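Local coordinates for Two-component insecticidal protein 16 kDa unit (Alcaligenes faecalis, PDB 5V3S) that is an aegerolysin-family subunit of a two-component insecticidal toxin that kills corn rootworm, by a mechanism similar to that of Cry34Ab1/Cry35Ab1, at residues E52-P55 against S56-N59. Sequence-based numbering, arbitrary orientation.
Sequences EISP and SQIN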
ATOM      1  N   GLU A  52      -4.752 -15.853   2.875  1.00 17.12           N
ATOM      2  CA  GLU A  52      -3.569 -15.107   3.407  1.00 16.95           C
ATOM      3  C   GLU A  52      -2.384 -15.313   2.498  1.00 15.47           C
ATOM      4  O   GLU A  52      -2.226 -16.410   1.912  1.00 14.77           O
ATOM      5  CB  GLU A  52      -3.194 -15.542   4.845  1.00 17.32           C
ATOM      6  CG  GLU A  52      -1.838 -15.030   5.371  1.00 16.37           C
ATOM      7  CD  GLU A  52      -1.581 -15.202   6.887  1.00 17.19           C
ATOM      8  OE1 GLU A  52      -2.291 -16.023   7.504  1.00 17.94           O
ATOM      9  OE2 GLU A  52      -0.666 -14.522   7.449  1.00 18.89           O
ATOM     10  N   ILE A  53      -1.596 -14.264   2.315  1.00 13.95           N
ATOM     11  CA  ILE A  53      -0.324 -14.331   1.626  1.00 13.55           C
ATOM     12  C   ILE A  53       0.716 -13.672   2.596  1.00 12.93           C
ATOM     13  O   ILE A  53       0.382 -12.809   3.456  1.00 13.43           O
ATOM     14  CB  ILE A  53      -0.331 -13.632   0.224  1.00 13.08           C
ATOM     15  CG1 ILE A  53      -0.506 -12.112   0.367  1.00 12.60           C
ATOM     16  CG2 ILE A  53      -1.374 -14.270  -0.683  1.00 15.27           C
ATOM     17  CD1 ILE A  53      -0.575 -11.307  -0.953  1.00 12.97           C
ATOM     18  N   SER A  54       1.971 -13.980   2.383  1.00 13.42           N
ATOM     19  CA  SER A  54       3.002 -13.454   3.221  1.00 12.65           C
ATOM     20  C   SER A  54       3.579 -12.183   2.633  1.00 12.22           C
ATOM     21  O   SER A  54       3.487 -11.967   1.385  1.00 12.61           O
ATOM     22  CB  SER A  54       4.090 -14.529   3.402  1.00 13.13           C
ATOM     23  OG  SER A  54       4.653 -14.763   2.128  1.00 13.77           O
ATOM     24  N   PRO A  55       4.303 -11.400   3.454  1.00 13.43           N
ATOM     25  CA  PRO A  55       5.141 -10.282   2.943  1.00 12.17           C
ATOM     26  C   PRO A  55       6.016 -10.698   1.810  1.00 13.05           C
ATOM     27  O   PRO A  55       6.184  -9.902   0.846  1.00  9.84           O
ATOM     28  CB  PRO A  55       5.953  -9.856   4.182  1.00 12.31           C
ATOM     29  CG  PRO A  55       4.974 -10.136   5.279  1.00 12.24           C
ATOM     30  CD  PRO A  55       4.274 -11.415   4.932  1.00 12.41           C
ATOM     31  N   SER A  56       6.594 -11.914   1.940  1.00 10.81           N
ATOM     32  CA  SER A  56       7.501 -12.381   0.913  1.00 11.69           C
ATOM     33  C   SER A  56       6.857 -12.554  -0.497  1.00 11.39           C
ATOM     34  O   SER A  56       7.536 -12.401  -1.536  1.00 12.34           O
ATOM     35  CB  SER A  56       8.275 -13.612   1.394  1.00 10.82           C
ATOM     36  OG  SER A  56       7.461 -14.793   1.523  1.00 12.31           O
ATOM     37  N   GLN A  57       5.569 -12.860  -0.530  1.00 12.38           N
ATOM     38  CA  GLN A  57       4.808 -12.928  -1.787  1.00 12.12           C
ATOM     39  C   GLN A  57       4.521 -11.570  -2.443  1.00 13.36           C
ATOM     40  O   GLN A  57       4.371 -11.526  -3.668  1.00 12.35           O
ATOM     41  CB  GLN A  57       3.509 -13.658  -1.590  1.00 12.23           C
ATOM     42  CG  GLN A  57       3.814 -15.126  -1.234  1.00 12.21           C
ATOM     43  CD  GLN A  57       2.571 -15.887  -1.001  1.00 12.97           C
ATOM     44  OE1 GLN A  57       2.033 -15.900   0.139  1.00 14.16           O
ATOM     45  NE2 GLN A  57       1.986 -16.405  -2.086  1.00 13.89           N
ATOM     46  N   ILE A  58       4.541 -10.511  -1.636  1.00 12.48           N
ATOM     47  CA  ILE A  58       4.456  -9.131  -2.131  1.00 11.85           C
ATOM     48  C   ILE A  58       5.829  -8.606  -2.592  1.00 11.80           C
ATOM     49  O   ILE A  58       5.954  -8.031  -3.700  1.00 11.88           O
ATOM     50  CB  ILE A  58       3.865  -8.258  -1.041  1.00 12.84           C
ATOM     51  CG1 ILE A  58       2.441  -8.656  -0.802  1.00 14.25           C
ATOM     52  CG2 ILE A  58       3.850  -6.787  -1.413  1.00 13.00           C
ATOM     53  CD1 ILE A  58       1.923  -8.081   0.494  1.00 15.97           C
ATOM     54  N   ASN A  59       6.844  -8.783  -1.721  1.00 11.02           N
ATOM     55  CA  ASN A  59       8.137  -8.257  -1.994  1.00 11.39           C
ATOM     56  C   ASN A  59       8.714  -8.815  -3.285  1.00 12.30           C
ATOM     57  O   ASN A  59       8.621 -10.031  -3.547  1.00 15.36           O
ATOM     58  CB  ASN A  59       9.056  -8.530  -0.814  1.00 11.82           C
ATOM     59  CG  ASN A  59       8.756  -7.636   0.323  1.00 12.92           C
ATOM     60  OD1 ASN A  59       8.095  -6.609   0.129  1.00 13.53           O
ATOM     61  ND2 ASN A  59       9.002  -8.104   1.522  1.00 11.97           N
TER
HETATM   62  O   HOH W   1      -0.065 -17.948   0.683  1.00 20.91           O
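Ile53 CB stands over one face of the flat Gln57 amide, displaced toward its oxygen, and approaches OE1 to 3.3 Å from above that face. OE1 is turned to the backbone of Ser54 and accepts the amide hydrogen of Ser54 N at 3.0 Å, nearly straight at 161°, with the donor tilted 20° from the amide plane. A water bound to Glu52 O gives OE1 a second bond from the other side of that plane. Glutamine suits the place because its chain, running straight out from CG, is long enough to carry a carbonyl to a backbone N-H three residues earlier. In return Gln57 N donates to Ser54 O at 3.0 Å, from above the carbonyl plane. A chi1 of 64° swings Ser54 OG over toward the helix start, where it hydrogen-bonds Ser56 OG at 2.9 Å; serine's short hydroxyl suits such a start. Pro55 fits the first turn, where its fixed phi is helical and its missing N-H costs no helix bond; its carbonyl takes Asn59 N at 2.9 Å and, weakly, Ile58 N. Facing strand 40-44, the branched apolar chains of Ile53 and buried Ile58 cross at about a right angle and pack on Phe43. Gln57 OE1 accepting from Ser54 N is the N3 side-chain half of a capping box, with Ser54 as N-cap, opening short helix 55-58 after edge strand 52-53 of the aegerolysin beta-sandwich.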